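Local coordinates for quinone oxidoreductase 1 (Escherichia coli, PDB 1QOR), which catalyses the NADPH-dependent one-electron reduction of quinones to semiquinones, working as a homodimer of the zinc-containing alcohol dehydrogenase family, at residues D141-F146 and K167-V172; V217-W222 and N240-V245; G233-F238 and L259-P264. One frame throughout, in Å; residues are numbered along the deposited sequence.

Contacts 1 and 3 are buried pairs of neighbouring parallel strands in one six-stranded Rossmann sheet, each joined by a beta-alpha-beta connection, whereas contact 2 is a partly buried meeting of two loops that follow strands 210-215 and 233-237. Chemistry follows place. In contact 1 the side-chain packing between the hydrogen-bonded strands is largely apolar; contact 3 lies on the outermost strand, which the second subunit extends, and ends in polar groups at the nicotinamide; contact 2 relies on backbone and serine hydrogen bonds beside the adenine and the nicotinamide ribose. Phe-146 of contact 1 packs on Phe-238 of contact 3, and Trp-222 of contact 2 on Met-235 of contact 3.

Contact 1: residues D141-F146 and K167-V172; sequences DEQFLF and KLIGTV
Strands 143-146 and 167-172 run parallel, their axes 4.7 Å apart at closest and 26° apart in direction, and five backbone hydrogen bonds run between 141-146 and 167-172, from Lys-167 N to Glu-142 O at one end to Thr-171 N and Phe-146 O at the other. With helix 152-164 between them they form a beta-alpha-beta unit of the Rossmann fold. On the face turned to that helix, Phe-144 reaches across the strand gap to Leu-168. Its CG stands between the backbone N and the carbonyl carbon (chi1 62°), and the ring lies over the neighbouring strand, with Leu-168 CA 4.2 Å from its centroid in a CH-pi contact and Phe-144 CZ 3.8 Å from Leu-168 CB. Leu-168 CD1 in turn meets Phe-146 CB at 3.7 Å, so one leucine bridges two phenylalanines, and Ala-161 of the helix touches both Phe-144 and Leu-168. An alanine at Phe-144 would probably leave Leu-168 CA and CB without the ring that packs on them and open a gap between the strand and helix 152-164. The other face carries Gln-143, Leu-145, Lys-167 and Ile-169. There Leu-145 CD1 lies against Ile-169 O and touches both Ile-169 CG2 and Thr-171 CG2, while helix 197-204 covers Ile-169. Toward the solvent end the aliphatic part of Lys-167 runs past Gln-143 CG, and a bend at chi4 (-48°) sets NZ 3.0 Å from a water, which gives a hydrogen bond to Asp-141 OD1 at 2.8 Å.

Contact 2: residues V217-W222 and N240-V245; sequences VGRDTW and NSSGAV. With NDP (NADPH dihydro-nicotinamide-adenine-dinucleotide phosphate), chain D.
Val-245 CG2 sits over one face of the Trp-222 indole, 4.0 Å from the centroid of its six-membered ring in a CH-pi contact, and the two side chains cross at about a right angle; Leu-250 of the second subunit packs on both. The other flat group, the guanidinium of Arg-219, has Ser-242 O at its edge, near its plane, joined to NH1 by a weak hydrogen bond. Asp-220 OD1 lies well out of that plane, 3.0 Å from Arg-219 NH1, a salt bridge of charges alone.

The polar centre of this loop-to-loop contact beside the Rossmann cofactor site is Ser-242, the third residue of a type I turn from Asn-240 to Gly-243. With OG between its backbone N and carbonyl carbon (chi1 67°), the hydroxyl gives a hydrogen bond to Val-217 O at 2.7 Å and receives one from Asp-220 N at 2.9 Å, nearly straight at 174°. Val-217 O also accepts from Ser-242 N, in its carbonyl plane, whereas the hydroxyl stands above that plane. Arg-219 N then binds Gly-243 O. A CB on Gly-218 would point at Gly-243 O, collide with it and press on the preceding carbonyl O.

Ser-241, second residue of the same turn, shares a 2.7 Å hydrogen bond through OG with O3D of the nicotinamide ribose, and the bonds that hold the turn are therefore likely to help position this hydroxyl.

Contact 3: residues G233-F238 and L259-P264; sequences GLMVSF and LYVTRP. With NDP (NADPH dihydro-nicotinamide-adenine-dinucleotide phosphate), chain D; SO4 (sulfate ion), chain C.
Arg-263 turns one face of its guanidinium to the Phe-238 backbone, with Phe-238 C 3.4 Å above the guanidinium plane and offset toward the rim. The arginine bends at chi2 (-52°), and its CD passes 3.1 Å from Ser-237 O. Farther out, NE gives a hydrogen bond to a water that also binds Ser-237 OG, NH1 reaches Pro-264 O, and NH1 and NH2 hold O3 and O1 of a sulfate, probably from the crystallisation liquor, whose sulfur lies at the edge of the group and in its plane. Several acceptors thus limit rotation of the guanidinium, and the sulfate would probably offset part of its charge. With CG between the backbone N and the carbonyl carbon (chi1 76°), the Phe-238 ring has C2N of the nicotinamide at its edge, near its plane, while Phe-238 CB rests on Pro-264 CG at 4.0 Å. Pro-264 CG also touches Val-236 CG1 at 3.9 Å, the two side chains crossing at about a right angle.

Behind these residues, strands 233-237 and 260-262 run parallel as the last pair of the Rossmann sheet within the chain, joined by four backbone hydrogen bonds. Met-235 and Val-261 lie side by side on one face, pointing the same way, with CG 4.0 Å from CG2; Trp-222 covers Met-235 there. Val-236 and Thr-262 are likewise side by side on the opposite face, whereas Leu-234 crosses Tyr-260 at about a right angle and brings CD1 to 3.7 Å from its CB. Strand 260-262 pairs antiparallel across the dimer interface, where Thr-262 OG1 is hydrogen-bonded to Leu-259 O, and Tyr-260 OH to Thr-135 O, both of the second subunit. At the cofactor end, the carboxamide N7N of NADPH donates to Pro-264 O at 2.9 Å.

Contact 1: residues D141-F146 and K167-V172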
# COMPACT_ATOMS: atom_id res chain seq x y z
N ASP A 141 19.92 -13.69 1.42
CA ASP A 141 19.89 -13.96 -0.02
C ASP A 141 18.84 -13.21 -0.81
O ASP A 141 18.85 -13.26 -2.05
CB ASP A 141 19.71 -15.44 -0.33
CG ASP A 141 20.83 -16.26 0.19
OD1 ASP A 141 22.01 -15.95 -0.10
OD2 ASP A 141 20.52 -17.21 0.94
N GLU A 142 17.90 -12.55 -0.14
CA GLU A 142 16.86 -11.85 -0.86
C GLU A 142 17.41 -10.68 -1.66
O GLU A 142 18.16 -9.89 -1.13
CB GLU A 142 15.80 -11.34 0.09
CG GLU A 142 14.68 -10.63 -0.63
CD GLU A 142 13.43 -10.43 0.20
OE1 GLU A 142 13.45 -10.62 1.43
OE2 GLU A 142 12.40 -10.08 -0.40
N GLN A 143 17.00 -10.58 -2.93
CA GLN A 143 17.41 -9.48 -3.80
C GLN A 143 16.31 -8.42 -3.72
O GLN A 143 15.14 -8.75 -3.76
CB GLN A 143 17.53 -9.94 -5.26
CG GLN A 143 18.48 -11.12 -5.49
CD GLN A 143 18.56 -11.57 -6.96
OE1 GLN A 143 19.38 -12.40 -7.31
NE2 GLN A 143 17.72 -11.03 -7.81
N PHE A 144 16.66 -7.15 -3.63
CA PHE A 144 15.64 -6.12 -3.55
C PHE A 144 16.31 -4.85 -4.04
O PHE A 144 17.56 -4.77 -4.04
CB PHE A 144 15.12 -5.95 -2.12
CG PHE A 144 16.17 -5.51 -1.14
CD1 PHE A 144 17.05 -6.45 -0.56
CD2 PHE A 144 16.27 -4.16 -0.75
CE1 PHE A 144 18.01 -6.04 0.39
CE2 PHE A 144 17.24 -3.77 0.20
CZ PHE A 144 18.11 -4.72 0.76
N LEU A 145 15.50 -3.87 -4.44
CA LEU A 145 16.01 -2.61 -4.94
C LEU A 145 15.99 -1.48 -3.88
O LEU A 145 15.02 -1.37 -3.08
CB LEU A 145 15.23 -2.24 -6.20
CG LEU A 145 15.59 -0.95 -6.95
CD1 LEU A 145 16.94 -1.10 -7.58
CD2 LEU A 145 14.51 -0.67 -8.01
N PHE A 146 17.02 -0.62 -3.89
CA PHE A 146 17.11 0.46 -2.92
C PHE A 146 17.72 1.63 -3.65
O PHE A 146 18.86 1.57 -4.06
CB PHE A 146 17.97 0.03 -1.73
CG PHE A 146 17.76 0.83 -0.47
CD1 PHE A 146 18.22 2.15 -0.37
CD2 PHE A 146 17.09 0.28 0.62
CE1 PHE A 146 18.02 2.91 0.81
CE2 PHE A 146 16.89 1.01 1.80
CZ PHE A 146 17.36 2.34 1.89
N LYS A 167 20.83 -9.23 -0.62
CA LYS A 167 21.36 -8.70 -1.86
C LYS A 167 20.73 -7.40 -2.37
O LYS A 167 19.85 -7.39 -3.23
CB LYS A 167 21.35 -9.79 -2.94
CG LYS A 167 22.18 -11.06 -2.60
CD LYS A 167 22.09 -12.02 -3.79
CE LYS A 167 22.82 -13.33 -3.57
NZ LYS A 167 24.19 -13.10 -3.05
N LEU A 168 21.24 -6.31 -1.86
CA LEU A 168 20.76 -5.02 -2.25
C LEU A 168 21.23 -4.66 -3.65
O LEU A 168 22.43 -4.78 -3.95
CB LEU A 168 21.23 -3.95 -1.23
CG LEU A 168 20.83 -2.46 -1.39
CD1 LEU A 168 20.66 -1.87 0.00
CD2 LEU A 168 21.80 -1.62 -2.21
N ILE A 169 20.30 -4.26 -4.51
CA ILE A 169 20.60 -3.79 -5.84
C ILE A 169 20.35 -2.26 -5.67
O ILE A 169 19.22 -1.85 -5.41
CB ILE A 169 19.63 -4.41 -6.87
CG1 ILE A 169 19.75 -5.94 -6.89
CG2 ILE A 169 19.76 -3.74 -8.23
CD1 ILE A 169 18.54 -6.64 -7.53
N GLY A 170 21.38 -1.43 -5.74
CA GLY A 170 21.19 -0.00 -5.53
C GLY A 170 21.19 0.80 -6.80
O GLY A 170 21.60 0.25 -7.83
N THR A 171 20.64 2.02 -6.78
CA THR A 171 20.67 2.90 -7.94
C THR A 171 21.42 4.12 -7.46
O THR A 171 21.27 4.50 -6.31
CB THR A 171 19.25 3.39 -8.39
OG1 THR A 171 18.61 4.09 -7.32
CG2 THR A 171 18.38 2.22 -8.82
N VAL A 172 22.23 4.72 -8.32
CA VAL A 172 23.01 5.91 -7.97
C VAL A 172 23.08 6.76 -9.20
O VAL A 172 22.81 6.27 -10.30
CB VAL A 172 24.48 5.58 -7.55
CG1 VAL A 172 24.52 4.77 -6.27
CG2 VAL A 172 25.20 4.83 -8.68
O HOH W 1 23.63 -13.68 -0.20

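Contact 2: residues V217-W222 and N240-V245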
# COMPACT_ATOMS: atom_id res chain seq x y z
N VAL A 217 13.49 8.50 -3.81
CA VAL A 217 13.62 9.60 -4.75
C VAL A 217 12.28 10.24 -5.15
O VAL A 217 12.23 11.44 -5.49
CB VAL A 217 14.71 9.37 -5.90
CG1 VAL A 217 15.46 8.07 -5.73
CG2 VAL A 217 14.19 9.69 -7.31
N GLY A 218 11.21 9.46 -5.02
CA GLY A 218 9.90 9.99 -5.29
C GLY A 218 9.46 10.12 -6.74
O GLY A 218 9.42 9.13 -7.49
N ARG A 219 9.16 11.35 -7.12
CA ARG A 219 8.64 11.67 -8.45
C ARG A 219 9.33 11.06 -9.67
O ARG A 219 8.67 10.36 -10.47
CB ARG A 219 8.56 13.19 -8.57
CG ARG A 219 8.26 13.77 -9.91
CD ARG A 219 8.21 15.26 -9.74
NE ARG A 219 8.66 15.98 -10.94
CZ ARG A 219 9.93 16.31 -11.21
NH1 ARG A 219 10.94 15.98 -10.38
NH2 ARG A 219 10.19 16.98 -12.34
N ASP A 220 10.64 11.27 -9.78
CA ASP A 220 11.40 10.78 -10.94
C ASP A 220 11.42 9.27 -11.19
O ASP A 220 11.44 8.86 -12.34
CB ASP A 220 12.84 11.31 -10.94
CG ASP A 220 12.91 12.81 -11.22
OD1 ASP A 220 11.87 13.44 -11.58
OD2 ASP A 220 14.02 13.38 -11.08
N THR A 221 11.27 8.47 -10.14
CA THR A 221 11.37 7.03 -10.28
C THR A 221 10.10 6.22 -10.06
O THR A 221 10.10 4.99 -10.22
CB THR A 221 12.45 6.49 -9.31
OG1 THR A 221 12.23 7.03 -7.99
CG2 THR A 221 13.84 6.88 -9.80
N TRP A 222 9.03 6.92 -9.71
CA TRP A 222 7.76 6.28 -9.42
C TRP A 222 7.34 5.16 -10.38
O TRP A 222 7.11 4.02 -9.97
CB TRP A 222 6.65 7.38 -9.32
CG TRP A 222 5.22 6.84 -9.11
CD1 TRP A 222 4.19 6.90 -10.00
CD2 TRP A 222 4.71 6.10 -7.96
NE1 TRP A 222 3.10 6.25 -9.49
CE2 TRP A 222 3.38 5.75 -8.25
CE3 TRP A 222 5.26 5.72 -6.73
CZ2 TRP A 222 2.57 5.03 -7.35
CZ3 TRP A 222 4.45 5.01 -5.82
CH2 TRP A 222 3.12 4.67 -6.14
N ASN A 240 11.11 12.23 -0.89
CA ASN A 240 10.62 13.10 -1.95
C ASN A 240 11.84 13.87 -2.50
O ASN A 240 11.70 15.05 -2.83
CB ASN A 240 9.65 14.19 -1.42
CG ASN A 240 8.78 13.72 -0.28
OD1 ASN A 240 8.81 14.30 0.79
ND2 ASN A 240 8.04 12.65 -0.49
N SER A 241 13.00 13.20 -2.66
CA SER A 241 14.20 13.90 -3.12
C SER A 241 14.05 14.64 -4.42
O SER A 241 14.55 15.76 -4.56
CB SER A 241 15.38 12.96 -3.19
OG SER A 241 15.65 12.43 -1.90
N SER A 242 13.37 14.03 -5.39
CA SER A 242 13.16 14.70 -6.66
C SER A 242 11.77 15.35 -6.68
O SER A 242 11.36 15.89 -7.70
CB SER A 242 13.26 13.70 -7.82
OG SER A 242 12.19 12.76 -7.81
N GLY A 243 11.02 15.23 -5.59
CA GLY A 243 9.68 15.78 -5.56
C GLY A 243 8.72 14.75 -5.00
O GLY A 243 9.01 13.55 -5.06
N ALA A 244 7.61 15.19 -4.41
CA ALA A 244 6.63 14.26 -3.85
C ALA A 244 5.94 13.51 -4.98
O ALA A 244 6.00 13.95 -6.14
CB ALA A 244 5.57 15.02 -3.02
N VAL A 245 5.35 12.36 -4.68
CA VAL A 245 4.62 11.67 -5.74
C VAL A 245 3.14 12.05 -5.63
O VAL A 245 2.48 11.80 -4.61
CB VAL A 245 4.98 10.13 -5.97
CG1 VAL A 245 6.07 9.64 -5.03
CG2 VAL A 245 3.75 9.25 -6.04
PA NDP D . 20.86 11.74 0.70
O1A NDP D . 22.16 11.99 1.37
O2A NDP D . 20.53 10.35 0.30
O5B NDP D . 20.64 12.72 -0.48
C5B NDP D . 19.62 12.56 -1.43
C4B NDP D . 20.17 11.80 -2.60
O4B NDP D . 18.99 11.49 -3.32
C3B NDP D . 21.06 12.56 -3.59
O3B NDP D . 22.44 12.54 -3.12
C2B NDP D . 20.72 11.90 -4.91
O2B NDP D . 21.65 10.85 -5.13
C1B NDP D . 19.23 11.37 -4.72
N9A NDP D . 18.43 12.18 -5.65
C8A NDP D . 17.77 11.75 -6.73
N7A NDP D . 17.20 12.80 -7.35
C5A NDP D . 17.52 13.84 -6.61
C6A NDP D . 17.17 15.15 -6.89
N6A NDP D . 16.44 15.50 -7.94
N1A NDP D . 17.61 16.06 -6.03
C2A NDP D . 18.37 15.75 -4.94
N3A NDP D . 18.71 14.48 -4.69
C4A NDP D . 18.29 13.50 -5.54
O3 NDP D . 19.81 12.15 1.82
PN NDP D . 19.34 11.56 3.22
O1N NDP D . 20.11 10.32 3.59
O2N NDP D . 19.25 12.70 4.21
O5D NDP D . 17.81 11.14 2.80
C5D NDP D . 17.46 10.25 1.75
C4D NDP D . 15.99 10.25 1.50
O4D NDP D . 15.30 9.60 2.59
C3D NDP D . 15.39 11.65 1.39
O3D NDP D . 14.42 11.68 0.34
C2D NDP D . 14.74 11.82 2.78
O2D NDP D . 13.71 12.78 2.76
C1D NDP D . 14.19 10.45 3.07
N1N NDP D . 14.06 9.96 4.47
C2N NDP D . 12.88 9.38 4.87
C3N NDP D . 12.78 8.92 6.17
C7N NDP D . 11.52 8.23 6.66
O7N NDP D . 11.44 7.78 7.80
N7N NDP D . 10.55 8.16 5.77
C4N NDP D . 13.84 9.03 7.06
C5N NDP D . 15.03 9.63 6.64
C6N NDP D . 15.12 10.10 5.34
P2B NDP D . 22.05 10.37 -6.68
O1X NDP D . 22.80 9.11 -6.48
O2X NDP D . 20.78 10.17 -7.38
O3X NDP D . 22.84 11.50 -7.19

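Contact 3: residues G233-F238 and L259-P264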
# COMPACT_ATOMS: atom_id res chain seq x y z
N GLY A 233 3.87 -7.32 -5.04
CA GLY A 233 5.06 -6.81 -4.36
C GLY A 233 4.75 -5.54 -3.58
O GLY A 233 3.64 -4.98 -3.68
N LEU A 234 5.72 -5.07 -2.82
CA LEU A 234 5.55 -3.89 -1.98
C LEU A 234 6.42 -2.74 -2.38
O LEU A 234 7.63 -2.88 -2.40
CB LEU A 234 5.84 -4.23 -0.54
CG LEU A 234 5.81 -3.06 0.46
CD1 LEU A 234 4.38 -2.48 0.74
CD2 LEU A 234 6.44 -3.57 1.76
N MET A 235 5.80 -1.59 -2.67
CA MET A 235 6.51 -0.38 -3.04
C MET A 235 6.58 0.51 -1.78
O MET A 235 5.51 0.85 -1.22
CB MET A 235 5.79 0.32 -4.20
CG MET A 235 6.20 1.77 -4.44
SD MET A 235 7.92 1.97 -4.96
CE MET A 235 8.00 3.63 -5.69
N VAL A 236 7.79 0.78 -1.29
CA VAL A 236 7.99 1.64 -0.12
C VAL A 236 8.46 3.03 -0.56
O VAL A 236 9.61 3.22 -0.95
CB VAL A 236 8.98 1.01 0.90
CG1 VAL A 236 9.05 1.88 2.21
CG2 VAL A 236 8.54 -0.43 1.24
N SER A 237 7.53 3.98 -0.61
CA SER A 237 7.85 5.36 -1.00
C SER A 237 8.18 6.10 0.31
O SER A 237 7.30 6.35 1.14
CB SER A 237 6.64 5.99 -1.67
OG SER A 237 6.98 7.27 -2.17
N PHE A 238 9.46 6.43 0.54
CA PHE A 238 9.82 7.03 1.82
C PHE A 238 10.63 8.29 1.73
O PHE A 238 11.25 8.70 2.70
CB PHE A 238 10.52 5.96 2.72
CG PHE A 238 11.96 5.65 2.35
CD1 PHE A 238 12.26 4.74 1.34
CD2 PHE A 238 13.02 6.26 3.04
CE1 PHE A 238 13.58 4.41 1.02
CE2 PHE A 238 14.35 5.96 2.75
CZ PHE A 238 14.64 5.03 1.73
N LEU A 259 -0.29 -4.48 -6.59
CA LEU A 259 0.80 -4.10 -5.72
C LEU A 259 0.31 -3.40 -4.46
O LEU A 259 -0.85 -2.97 -4.37
CB LEU A 259 1.69 -3.12 -6.49
CG LEU A 259 2.24 -3.58 -7.86
CD1 LEU A 259 3.07 -2.48 -8.53
CD2 LEU A 259 3.09 -4.83 -7.64
N TYR A 260 1.20 -3.40 -3.45
CA TYR A 260 0.97 -2.68 -2.21
C TYR A 260 1.94 -1.47 -2.21
O TYR A 260 3.00 -1.49 -2.87
CB TYR A 260 1.28 -3.50 -0.99
CG TYR A 260 0.40 -4.69 -0.74
CD1 TYR A 260 0.50 -5.84 -1.52
CD2 TYR A 260 -0.45 -4.74 0.38
CE1 TYR A 260 -0.19 -7.00 -1.19
CE2 TYR A 260 -1.15 -5.91 0.72
CZ TYR A 260 -1.00 -7.01 -0.07
OH TYR A 260 -1.67 -8.13 0.27
N VAL A 261 1.52 -0.38 -1.59
CA VAL A 261 2.37 0.78 -1.44
C VAL A 261 2.15 1.36 -0.04
O VAL A 261 1.05 1.28 0.53
CB VAL A 261 2.21 1.81 -2.59
CG1 VAL A 261 0.80 2.22 -2.72
CG2 VAL A 261 3.07 3.06 -2.32
N THR A 262 3.23 1.87 0.56
CA THR A 262 3.14 2.45 1.88
C THR A 262 4.06 3.63 1.83
O THR A 262 4.96 3.67 0.99
CB THR A 262 3.57 1.48 3.00
OG1 THR A 262 3.42 2.12 4.28
CG2 THR A 262 5.04 1.02 2.81
N ARG A 263 3.71 4.68 2.59
CA ARG A 263 4.52 5.89 2.63
C ARG A 263 4.78 6.13 4.12
O ARG A 263 4.05 6.84 4.79
CB ARG A 263 3.79 7.06 1.99
CG ARG A 263 4.72 8.14 1.44
CD ARG A 263 5.77 8.63 2.48
NE ARG A 263 6.68 9.62 1.91
CZ ARG A 263 7.71 10.15 2.56
NH1 ARG A 263 7.99 9.79 3.82
NH2 ARG A 263 8.44 11.09 1.98
N PRO A 264 5.85 5.51 4.66
CA PRO A 264 6.21 5.62 6.08
C PRO A 264 7.08 6.82 6.49
O PRO A 264 7.71 7.49 5.65
CB PRO A 264 6.95 4.31 6.33
CG PRO A 264 7.78 4.20 5.07
CD PRO A 264 6.82 4.64 3.95
PA NDP D . 20.86 11.74 0.70
O1A NDP D . 22.16 11.99 1.37
O2A NDP D . 20.53 10.35 0.30
O5B NDP D . 20.64 12.72 -0.48
C5B NDP D . 19.62 12.56 -1.43
C4B NDP D . 20.17 11.80 -2.60
O4B NDP D . 18.99 11.49 -3.32
C3B NDP D . 21.06 12.56 -3.59
O3B NDP D . 22.44 12.54 -3.12
C2B NDP D . 20.72 11.90 -4.91
O2B NDP D . 21.65 10.85 -5.13
C1B NDP D . 19.23 11.37 -4.72
N9A NDP D . 18.43 12.18 -5.65
C8A NDP D . 17.77 11.75 -6.73
N7A NDP D . 17.20 12.80 -7.35
C5A NDP D . 17.52 13.84 -6.61
C6A NDP D . 17.17 15.15 -6.89
N6A NDP D . 16.44 15.50 -7.94
N1A NDP D . 17.61 16.06 -6.03
C2A NDP D . 18.37 15.75 -4.94
N3A NDP D . 18.71 14.48 -4.69
C4A NDP D . 18.29 13.50 -5.54
O3 NDP D . 19.81 12.15 1.82
PN NDP D . 19.34 11.56 3.22
O1N NDP D . 20.11 10.32 3.59
O2N NDP D . 19.25 12.70 4.21
O5D NDP D . 17.81 11.14 2.80
C5D NDP D . 17.46 10.25 1.75
C4D NDP D . 15.99 10.25 1.50
O4D NDP D . 15.30 9.60 2.59
C3D NDP D . 15.39 11.65 1.39
O3D NDP D . 14.42 11.68 0.34
C2D NDP D . 14.74 11.82 2.78
O2D NDP D . 13.71 12.78 2.76
C1D NDP D . 14.19 10.45 3.07
N1N NDP D . 14.06 9.96 4.47
C2N NDP D . 12.88 9.38 4.87
C3N NDP D . 12.78 8.92 6.17
C7N NDP D . 11.52 8.23 6.66
O7N NDP D . 11.44 7.78 7.80
N7N NDP D . 10.55 8.16 5.77
C4N NDP D . 13.84 9.03 7.06
C5N NDP D . 15.03 9.63 6.64
C6N NDP D . 15.12 10.10 5.34
P2B NDP D . 22.05 10.37 -6.68
O1X NDP D . 22.80 9.11 -6.48
O2X NDP D . 20.78 10.17 -7.38
O3X NDP D . 22.84 11.50 -7.19
S SO4 C . 10.86 12.25 4.87
O1 SO4 C . 10.42 12.90 3.75
O2 SO4 C . 12.27 12.57 5.12
O3 SO4 C . 10.41 10.91 4.87
O4 SO4 C . 10.28 12.53 6.05
O HOH W 2 7.27 9.68 -0.89